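Local coordinates for protein SidF, inhibitor of growth family, member 3 (Legionella pneumophila subsp. pneumophila, PDB 4FYE) that probably acts as a phosphoinositide phosphatase that removes the 3-phosphate from phosphatidylinositol 3,4,5-trisphosphate, at residues A[306-309]-A[310-314]; A[321-324]-A[325-328]; A[343-346]-A[347-350]. The protein carries 1 engineered substitution. All coordinates share one frame; numbering follows the deposited sequence.

Contact 1. Residues A[306-309]-A[310-314]; sequences AQRQ and IDRMT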
ATOM      1  N   ALA A 306     -13.312   2.308  -6.384  1.00 45.92           N
ATOM      2  CA  ALA A 306     -14.751   2.057  -6.560  1.00 42.73           C
ATOM      3  C   ALA A 306     -15.028   0.569  -6.593  1.00 44.80           C
ATOM      4  O   ALA A 306     -16.030   0.127  -6.064  1.00 45.85           O
ATOM      5  CB  ALA A 306     -15.255   2.706  -7.833  1.00 42.55           C
ATOM      6  N   GLN A 307     -14.143  -0.211  -7.237  1.00 47.88           N
ATOM      7  CA  GLN A 307     -14.280  -1.705  -7.293  1.00 42.33           C
ATOM      8  C   GLN A 307     -14.135  -2.254  -5.885  1.00 40.71           C
ATOM      9  O   GLN A 307     -14.859  -3.168  -5.542  1.00 45.56           O
ATOM     10  CB  GLN A 307     -13.236  -2.404  -8.260  1.00 40.16           C
ATOM     11  CG  GLN A 307     -13.660  -3.811  -8.788  1.00 38.72           C
ATOM     12  CD  GLN A 307     -14.739  -3.797  -9.899  1.00 43.28           C
ATOM     13  OE1 GLN A 307     -14.618  -3.103 -10.920  1.00 49.88           O
ATOM     14  NE2 GLN A 307     -15.786  -4.595  -9.725  1.00 43.69           N
ATOM     15  N   ARG A 308     -13.187  -1.745  -5.077  1.00 38.95           N
ATOM     16  CA  ARG A 308     -13.049  -2.261  -3.705  1.00 40.84           C
ATOM     17  C   ARG A 308     -14.436  -2.028  -2.987  1.00 42.69           C
ATOM     18  O   ARG A 308     -14.958  -2.902  -2.314  1.00 42.58           O
ATOM     19  CB  ARG A 308     -11.889  -1.587  -2.921  1.00 36.86           C
ATOM     20  CG  ARG A 308     -11.964  -1.820  -1.394  1.00 36.00           C
ATOM     21  CD  ARG A 308     -10.673  -1.455  -0.529  1.00 32.99           C
ATOM     22  NE  ARG A 308     -11.136  -0.316   0.087  1.00 45.43           N
ATOM     23  CZ  ARG A 308     -11.457  -0.080   1.327  1.00 46.51           C
ATOM     24  NH1 ARG A 308     -11.089  -0.814   2.382  1.00 43.42           N
ATOM     25  NH2 ARG A 308     -12.004   1.094   1.459  1.00 50.54           N
ATOM     26  N   GLN A 309     -15.040  -0.865  -3.215  1.00 41.13           N
ATOM     27  CA  GLN A 309     -16.237  -0.512  -2.538  1.00 43.90           C
ATOM     28  C   GLN A 309     -17.326  -1.497  -2.933  1.00 47.16           C
ATOM     29  O   GLN A 309     -18.049  -1.948  -2.072  1.00 49.14           O
ATOM     30  CB  GLN A 309     -16.598   0.935  -2.867  1.00 48.39           C
ATOM     31  CG  GLN A 309     -17.721   1.515  -2.033  1.00 58.19           C
ATOM     32  CD  GLN A 309     -17.860   3.016  -2.218  1.00 57.48           C
ATOM     33  OE1 GLN A 309     -18.756   3.466  -2.904  1.00 53.23           O
ATOM     34  NE2 GLN A 309     -16.931   3.787  -1.635  1.00 60.16           N
ATOM     35  N   ILE A 310     -17.425  -1.877  -4.210  1.00 46.48           N
ATOM     36  CA  ILE A 310     -18.379  -2.893  -4.620  1.00 46.64           C
ATOM     37  C   ILE A 310     -18.080  -4.290  -3.942  1.00 53.62           C
ATOM     38  O   ILE A 310     -19.030  -5.000  -3.478  1.00 46.66           O
ATOM     39  CB  ILE A 310     -18.480  -3.014  -6.171  1.00 50.82           C
ATOM     40  CG1 ILE A 310     -19.461  -2.010  -6.815  1.00 49.28           C
ATOM     41  CG2 ILE A 310     -19.098  -4.360  -6.561  1.00 48.12           C
ATOM     42  CD1 ILE A 310     -19.229  -0.561  -6.591  1.00 48.36           C
ATOM     43  N   ASP A 311     -16.793  -4.681  -3.886  1.00 48.45           N
ATOM     44  CA  ASP A 311     -16.348  -5.943  -3.255  1.00 52.33           C
ATOM     45  C   ASP A 311     -16.790  -6.022  -1.803  1.00 50.41           C
ATOM     46  O   ASP A 311     -16.959  -7.112  -1.263  1.00 50.51           O
ATOM     47  CB  ASP A 311     -14.802  -5.966  -3.122  1.00 60.72           C
ATOM     48  CG  ASP A 311     -14.104  -6.097  -4.422  1.00 84.04           C
ATOM     49  OD1 ASP A 311     -14.844  -6.173  -5.461  1.00104.77           O
ATOM     50  OD2 ASP A 311     -12.819  -6.107  -4.399  1.00 78.29           O
ATOM     51  N   ARG A 312     -16.784  -4.879  -1.130  1.00 43.37           N
ATOM     52  CA  ARG A 312     -17.126  -4.847   0.269  1.00 45.87           C
ATOM     53  C   ARG A 312     -18.639  -4.887   0.472  1.00 46.82           C
ATOM     54  O   ARG A 312     -19.079  -4.863   1.595  1.00 50.96           O
ATOM     55  CB  ARG A 312     -16.498  -3.638   0.949  1.00 40.53           C
ATOM     56  CG  ARG A 312     -15.011  -3.894   1.114  1.00 47.83           C
ATOM     57  CD  ARG A 312     -14.079  -2.711   1.330  1.00 45.38           C
ATOM     58  NE  ARG A 312     -14.485  -1.771   2.378  1.00 48.67           N
ATOM     59  CZ  ARG A 312     -14.412  -2.082   3.656  1.00 49.33           C
ATOM     60  NH1 ARG A 312     -13.969  -3.285   3.982  1.00 55.18           N
ATOM     61  NH2 ARG A 312     -14.730  -1.216   4.583  1.00 44.51           N
ATOM     62  N   MET A 313     -19.431  -4.950  -0.585  1.00 44.33           N
ATOM     63  CA  MET A 313     -20.865  -5.198  -0.388  1.00 48.84           C
ATOM     64  C   MET A 313     -21.342  -6.623  -0.623  1.00 51.43           C
ATOM     65  O   MET A 313     -21.006  -7.284  -1.634  1.00 49.11           O
ATOM     66  CB  MET A 313     -21.684  -4.223  -1.201  1.00 47.89           C
ATOM     67  CG  MET A 313     -21.335  -2.813  -0.716  1.00 52.25           C
ATOM     68  SD  MET A 313     -22.331  -1.513  -1.400  0.82 62.16           S
ATOM     69  CE  MET A 313     -21.709  -1.596  -3.029  1.00 52.71           C
ATOM     70  N   THR A 314     -22.135  -7.100   0.328  1.00 51.52           N
ATOM     71  CA  THR A 314     -22.730  -8.418   0.185  1.00 49.64           C
ATOM     72  C   THR A 314     -23.819  -8.209  -0.792  1.00 48.85           C
ATOM     73  O   THR A 314     -24.266  -7.076  -1.044  1.00 49.25           O
ATOM     74  CB  THR A 314     -23.284  -8.935   1.537  1.00 52.19           C
ATOM     75  OG1 THR A 314     -24.431  -8.149   1.939  1.00 54.45           O
ATOM     76  CG2 THR A 314     -22.184  -8.739   2.618  1.00 58.04           C
TER
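Arg308 and Arg312, one helical turn apart at the C-terminal end of the helix 284-311, run side by side in the same direction and lay their guanidinium groups flat on one another. This is an i to i+4 arginine stack with centres 4.3 Å apart. The planes are 9° from parallel. The overlap is offset, with Arg308 NH1 over the rim of the other group, 3.5 Å from Arg312 NE. Both chains bend at chi3, which brings the two guanidinium groups level with each other. Lower down, the aliphatic stems also pack, Arg308 CG meeting Arg312 CD at 3.6 Å. Asp265 takes a salt bridge from each arginine, and Arg312 has a second acidic partner in Asp639, so the two like charges probably stack under shared neutralisation. Ile310 presents another side of the helix. Its N bonds to Ala306 O at 3.1 Å, and CD1 folds back to 3.3 Å from the same oxygen; the side chain packs on Ile343 of the helix 335-349. Gln309 runs out extended to give NE2 to Ser353 O, and its main-chain oxygen takes part in the helix end. There Arg312 N binds Arg308 O at 2.9 Å and, more weakly, Gln309 O at 3.3 Å, and Met313 CG comes within 3.7 Å of Gln309 O.

Contact 2. Residues A[321-324]-A[325-328]; sequences KIPE and EYRP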
ATOM      1  N   LYS A 321     -29.941  -1.426  -1.452  1.00 52.52           N
ATOM      2  CA  LYS A 321     -29.619  -0.202  -2.123  1.00 49.54           C
ATOM      3  C   LYS A 321     -30.307  -0.075  -3.470  1.00 47.43           C
ATOM      4  O   LYS A 321     -30.191   0.928  -4.116  1.00 47.07           O
ATOM      5  CB  LYS A 321     -28.094  -0.098  -2.243  1.00 50.98           C
ATOM      6  CG  LYS A 321     -27.490   1.077  -1.494  1.00 55.95           C
ATOM      7  CD  LYS A 321     -27.695   1.018   0.002  1.00 61.98           C
ATOM      8  CE  LYS A 321     -27.934   2.428   0.518  1.00 61.54           C
ATOM      9  NZ  LYS A 321     -26.614   2.947   0.987  1.00 70.57           N
ATOM     10  N   ILE A 322     -31.079  -1.051  -3.907  1.00 48.60           N
ATOM     11  CA  ILE A 322     -31.803  -0.841  -5.159  1.00 50.69           C
ATOM     12  C   ILE A 322     -33.300  -0.521  -4.913  1.00 53.86           C
ATOM     13  O   ILE A 322     -34.009  -1.334  -4.307  1.00 55.21           O
ATOM     14  CB  ILE A 322     -31.656  -2.080  -6.039  1.00 51.27           C
ATOM     15  CG1 ILE A 322     -30.186  -2.356  -6.277  1.00 49.65           C
ATOM     16  CG2 ILE A 322     -32.435  -1.954  -7.348  1.00 50.70           C
ATOM     17  CD1 ILE A 322     -29.989  -3.766  -6.796  1.00 53.62           C
ATOM     18  N   PRO A 323     -33.796   0.660  -5.355  1.00 54.37           N
ATOM     19  CA  PRO A 323     -35.182   0.976  -4.904  1.00 54.67           C
ATOM     20  C   PRO A 323     -36.168  -0.103  -5.263  1.00 59.61           C
ATOM     21  O   PRO A 323     -36.021  -0.724  -6.300  1.00 58.06           O
ATOM     22  CB  PRO A 323     -35.494   2.250  -5.643  1.00 53.44           C
ATOM     23  CG  PRO A 323     -34.122   2.950  -5.642  1.00 52.90           C
ATOM     24  CD  PRO A 323     -33.082   1.866  -5.825  1.00 51.56           C
ATOM     25  N   GLU A 324     -37.180  -0.318  -4.428  1.00 64.16           N
ATOM     26  CA  GLU A 324     -38.086  -1.443  -4.636  1.00 73.05           C
ATOM     27  C   GLU A 324     -38.563  -1.633  -6.079  1.00 70.72           C
ATOM     28  O   GLU A 324     -38.613  -2.742  -6.590  1.00 72.61           O
ATOM     29  CB  GLU A 324     -39.293  -1.326  -3.715  1.00 78.10           C
ATOM     30  CG  GLU A 324     -39.862  -2.648  -3.246  1.00 85.92           C
ATOM     31  CD  GLU A 324     -41.246  -2.460  -2.649  1.00104.04           C
ATOM     32  OE1 GLU A 324     -42.083  -3.409  -2.734  1.00106.68           O
ATOM     33  OE2 GLU A 324     -41.502  -1.339  -2.120  1.00109.23           O
ATOM     34  N   GLU A 325     -38.853  -0.535  -6.740  1.00 70.28           N
ATOM     35  CA  GLU A 325     -39.549  -0.547  -8.033  1.00 72.77           C
ATOM     36  C   GLU A 325     -38.630  -0.905  -9.189  1.00 71.76           C
ATOM     37  O   GLU A 325     -39.066  -0.940 -10.333  1.00 72.00           O
ATOM     38  CB  GLU A 325     -40.098   0.841  -8.240  1.00 72.10           C
ATOM     39  CG  GLU A 325     -39.596   1.666  -7.053  1.00 75.87           C
ATOM     40  CD  GLU A 325     -39.021   3.019  -7.370  1.00 76.71           C
ATOM     41  OE1 GLU A 325     -38.395   3.536  -6.474  1.00 84.76           O
ATOM     42  OE2 GLU A 325     -39.183   3.606  -8.457  1.00 87.10           O
ATOM     43  N   TYR A 326     -37.351  -1.135  -8.901  1.00 71.01           N
ATOM     44  CA  TYR A 326     -36.427  -1.632  -9.926  1.00 69.02           C
ATOM     45  C   TYR A 326     -35.919  -3.015  -9.622  1.00 68.34           C
ATOM     46  O   TYR A 326     -35.130  -3.553 -10.380  1.00 71.43           O
ATOM     47  CB  TYR A 326     -35.248  -0.702 -10.110  1.00 70.01           C
ATOM     48  CG  TYR A 326     -35.725   0.659 -10.447  1.00 74.76           C
ATOM     49  CD1 TYR A 326     -36.430   0.885 -11.626  1.00 75.21           C
ATOM     50  CD2 TYR A 326     -35.515   1.723  -9.575  1.00 72.02           C
ATOM     51  CE1 TYR A 326     -36.909   2.144 -11.933  1.00 75.78           C
ATOM     52  CE2 TYR A 326     -35.974   2.989  -9.877  1.00 75.25           C
ATOM     53  CZ  TYR A 326     -36.680   3.187 -11.053  1.00 78.01           C
ATOM     54  OH  TYR A 326     -37.147   4.434 -11.354  1.00 82.37           O
ATOM     55  N   ARG A 327     -36.336  -3.601  -8.515  1.00 65.71           N
ATOM     56  CA  ARG A 327     -35.832  -4.911  -8.207  1.00 68.81           C
ATOM     57  C   ARG A 327     -36.554  -5.907  -9.098  1.00 71.24           C
ATOM     58  O   ARG A 327     -37.757  -5.831  -9.247  1.00 72.65           O
ATOM     59  CB  ARG A 327     -36.076  -5.256  -6.749  1.00 70.05           C
ATOM     60  CG  ARG A 327     -35.199  -4.545  -5.752  1.00 65.97           C
ATOM     61  CD  ARG A 327     -35.881  -4.640  -4.393  1.00 69.18           C
ATOM     62  NE  ARG A 327     -35.118  -3.936  -3.360  1.00 68.83           N
ATOM     63  CZ  ARG A 327     -35.389  -3.974  -2.067  1.00 66.12           C
ATOM     64  NH1 ARG A 327     -36.398  -4.683  -1.607  1.00 70.23           N
ATOM     65  NH2 ARG A 327     -34.659  -3.289  -1.233  1.00 65.48           N
ATOM     66  N   PRO A 328     -35.811  -6.826  -9.727  1.00 76.54           N
ATOM     67  CA  PRO A 328     -36.490  -7.874 -10.490  1.00 81.67           C
ATOM     68  C   PRO A 328     -37.126  -8.903  -9.546  1.00 85.89           C
ATOM     69  O   PRO A 328     -36.557  -9.250  -8.485  1.00 83.06           O
ATOM     70  CB  PRO A 328     -35.346  -8.518 -11.278  1.00 78.79           C
ATOM     71  CG  PRO A 328     -34.156  -8.337 -10.400  1.00 73.56           C
ATOM     72  CD  PRO A 328     -34.345  -7.000  -9.738  1.00 73.27           C
TER
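Arg327 reaches back beside the 3-10 turn that begins at Glu324, in the loop joining helix 315-320 to helix 335-349, and donates NE to Ile322 O at 3.0 Å. The bond is bent at hydrogen (136°), and the carbonyl oxygen lies 30° out of the guanidinium plane; an extended chain from CG to NE spans the gap. Two main-chain hydrogen bonds form the turn itself: Tyr326 N to Pro323 O at 3.0 Å and Arg327 N to Glu324 O at 3.1 Å, each donor lying above the carbonyl plane. Apolar contacts are few. Ile322 CG2 is 4.1 Å from Tyr326 CB and equally close to Arg327 CG. Pro323 CB approaches the tyrosine ring obliquely at Tyr326 CD2, 4.0 Å away. Separately, Glu325 OE1 comes to 3.3 Å from Pro323 CB, a C-H to oxygen approach. Over one face of the Arg327 guanidinium lies Glu324 CA, whereas the Glu324 carboxylate stays beyond salt-bridge range. Aromatic partners come from neighbouring parts of the chain: Trp319 makes a cation-pi contact with Arg327, and His349 stacks on the Tyr326 ring. Three carbonyls, of Ile322, Pro323 and Glu324, thus accept N-H groups from Arg327 and Tyr326, which probably hold the turn without an ion pair.

Contact 3. Residues A[343-346]-A[347-350]; sequences IKLY and VEHN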
ATOM      1  N   ILE A 343     -25.072  -5.777  -9.138  1.00 48.29           N
ATOM      2  CA  ILE A 343     -24.057  -4.730  -9.194  1.00 47.54           C
ATOM      3  C   ILE A 343     -24.446  -3.682 -10.207  1.00 50.40           C
ATOM      4  O   ILE A 343     -24.403  -2.471  -9.942  1.00 50.57           O
ATOM      5  CB  ILE A 343     -22.678  -5.289  -9.489  1.00 45.89           C
ATOM      6  CG1 ILE A 343     -22.211  -6.042  -8.263  1.00 43.93           C
ATOM      7  CG2 ILE A 343     -21.675  -4.160  -9.817  1.00 44.49           C
ATOM      8  CD1 ILE A 343     -20.940  -6.870  -8.527  1.00 44.99           C
ATOM      9  N   LYS A 344     -24.900  -4.170 -11.348  1.00 53.30           N
ATOM     10  CA  LYS A 344     -25.361  -3.312 -12.411  1.00 54.73           C
ATOM     11  C   LYS A 344     -26.530  -2.407 -11.972  1.00 51.73           C
ATOM     12  O   LYS A 344     -26.512  -1.235 -12.222  1.00 50.92           O
ATOM     13  CB  LYS A 344     -25.760  -4.137 -13.650  1.00 55.62           C
ATOM     14  CG  LYS A 344     -26.266  -3.223 -14.760  1.00 59.30           C
ATOM     15  CD  LYS A 344     -27.138  -3.873 -15.814  1.00 62.94           C
ATOM     16  CE  LYS A 344     -27.949  -2.773 -16.475  1.00 70.80           C
ATOM     17  NZ  LYS A 344     -28.370  -3.194 -17.839  1.00 80.29           N
ATOM     18  N   LEU A 345     -27.533  -2.967 -11.324  1.00 49.88           N
ATOM     19  CA  LEU A 345     -28.656  -2.161 -10.885  1.00 51.02           C
ATOM     20  C   LEU A 345     -28.208  -1.206  -9.790  1.00 49.98           C
ATOM     21  O   LEU A 345     -28.609  -0.072  -9.780  1.00 53.42           O
ATOM     22  CB  LEU A 345     -29.819  -3.045 -10.403  1.00 52.16           C
ATOM     23  CG  LEU A 345     -30.630  -3.701 -11.537  1.00 55.62           C
ATOM     24  CD1 LEU A 345     -31.563  -4.827 -11.089  1.00 54.50           C
ATOM     25  CD2 LEU A 345     -31.430  -2.703 -12.373  1.00 54.37           C
ATOM     26  N   TYR A 346     -27.331  -1.659  -8.898  1.00 50.23           N
ATOM     27  CA  TYR A 346     -26.838  -0.846  -7.829  1.00 47.54           C
ATOM     28  C   TYR A 346     -26.172   0.397  -8.393  1.00 52.60           C
ATOM     29  O   TYR A 346     -26.401   1.538  -7.867  1.00 51.20           O
ATOM     30  CB  TYR A 346     -25.885  -1.615  -6.903  1.00 45.85           C
ATOM     31  CG  TYR A 346     -25.146  -0.697  -5.914  1.00 44.77           C
ATOM     32  CD1 TYR A 346     -25.836   0.025  -4.946  1.00 49.58           C
ATOM     33  CD2 TYR A 346     -23.819  -0.525  -5.981  1.00 41.47           C
ATOM     34  CE1 TYR A 346     -25.182   0.883  -4.072  1.00 44.53           C
ATOM     35  CE2 TYR A 346     -23.156   0.311  -5.120  1.00 43.33           C
ATOM     36  CZ  TYR A 346     -23.853   1.028  -4.176  1.00 46.22           C
ATOM     37  OH  TYR A 346     -23.201   1.898  -3.306  1.00 47.24           O
ATOM     38  N   VAL A 347     -25.359   0.180  -9.442  1.00 50.67           N
ATOM     39  CA  VAL A 347     -24.519   1.236  -9.989  1.00 51.44           C
ATOM     40  C   VAL A 347     -25.385   2.248 -10.735  1.00 54.63           C
ATOM     41  O   VAL A 347     -25.143   3.453 -10.664  1.00 58.58           O
ATOM     42  CB  VAL A 347     -23.434   0.699 -10.972  1.00 51.57           C
ATOM     43  CG1 VAL A 347     -22.786   1.873 -11.704  1.00 47.81           C
ATOM     44  CG2 VAL A 347     -22.388  -0.105 -10.237  1.00 43.85           C
ATOM     45  N   GLU A 348     -26.428   1.744 -11.380  1.00 53.54           N
ATOM     46  CA  GLU A 348     -27.299   2.530 -12.224  1.00 56.27           C
ATOM     47  C   GLU A 348     -28.133   3.481 -11.345  1.00 58.62           C
ATOM     48  O   GLU A 348     -28.323   4.632 -11.685  1.00 59.66           O
ATOM     49  CB  GLU A 348     -28.109   1.562 -13.092  1.00 60.57           C
ATOM     50  CG  GLU A 348     -29.319   2.096 -13.859  1.00 78.09           C
ATOM     51  CD  GLU A 348     -30.137   0.960 -14.545  1.00 85.48           C
ATOM     52  OE1 GLU A 348     -31.391   1.083 -14.652  1.00 90.73           O
ATOM     53  OE2 GLU A 348     -29.530  -0.069 -14.977  1.00 86.67           O
ATOM     54  N   HIS A 349     -28.518   3.039 -10.159  1.00 52.97           N
ATOM     55  CA  HIS A 349     -29.324   3.864  -9.279  1.00 51.27           C
ATOM     56  C   HIS A 349     -28.649   4.522  -8.091  1.00 51.86           C
ATOM     57  O   HIS A 349     -29.332   5.167  -7.313  1.00 52.17           O
ATOM     58  CB  HIS A 349     -30.516   3.023  -8.788  1.00 51.96           C
ATOM     59  CG  HIS A 349     -31.330   2.452  -9.918  1.00 50.50           C
ATOM     60  ND1 HIS A 349     -32.360   3.110 -10.467  1.00 54.64           N
ATOM     61  CD2 HIS A 349     -31.185   1.316 -10.634  1.00 50.43           C
ATOM     62  CE1 HIS A 349     -32.873   2.413 -11.467  1.00 54.07           C
ATOM     63  NE2 HIS A 349     -32.160   1.304 -11.575  1.00 54.48           N
ATOM     64  N   ASN A 350     -27.335   4.367  -7.892  1.00 51.02           N
ATOM     65  CA  ASN A 350     -26.708   5.048  -6.777  1.00 50.55           C
ATOM     66  C   ASN A 350     -25.440   5.790  -7.183  1.00 52.68           C
ATOM     67  O   ASN A 350     -24.573   5.222  -7.871  1.00 50.59           O
ATOM     68  CB  ASN A 350     -26.398   4.025  -5.643  1.00 51.12           C
ATOM     69  CG  ASN A 350     -27.685   3.415  -5.009  1.00 49.15           C
ATOM     70  OD1 ASN A 350     -28.154   3.885  -3.999  1.00 51.76           O
ATOM     71  ND2 ASN A 350     -28.204   2.384  -5.582  1.00 44.28           N
TER
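Val347 packs on Ile343 along the last turns of the helix 335-349, their CG2 methyls 4.1 Å apart, while Val347 N bonds to Ile343 O at 2.9 Å in the i to i+4 pattern. Both residues face the four-stranded sheet: Ile343 touches Ile396 and Thr398, Val347 touches Val404 and Thr406. Glu348 comes next, on the exposed side. Its carboxylate OE2 meets Lys344 CE at 3.5 Å but stays 4.4 Å from Lys344 NZ, so any attraction between the opposite charges is probably weak; this is not a salt bridge. Leu345 runs alongside Glu348 and also alongside His349. With CG anti to its carbonyl carbon (chi1 -56°), His349 turns the edge of its imidazole back along the helix, bringing CD2 to 3.0 Å from Leu345 O, near the ring plane; His349 N hydrogen-bonds to that oxygen at 3.1 Å. Asn350 comes last and crosses Tyr346 at about a right angle, its amide plane 28° from the phenol ring. Asn350 ND2 approaches that ring obliquely, 3.4 Å from Tyr346 CD1. This nitrogen donates to two main-chain oxygens: Lys321 O, in the preceding loop, and a lone pair of Tyr346 O at 3.0 Å, the latter oxygen lying in the amide plane.

The three contacts follow one another along the chain, and contact 3 touches both others. Its centre is about 12 Å from that of contact 1 and about 10 Å from that of contact 2, while contacts 1 and 2 do not touch: their nearest atoms are about 6 Å apart. Tyr346 serves both neighbours: its CE2 is 3.2 Å from Met313 CE and its CE1 3.5 Å from Lys321 CG. Toward contact 1, Ile343 CD1 adds packing on Ile310 CG2 at 3.7 Å. Toward contact 2, Leu345 CB meets Ile322 CD1 at 3.7 Å. The helix 335-349 thus joins the partly buried end of helix 284-311 to the surface turn at 321-328.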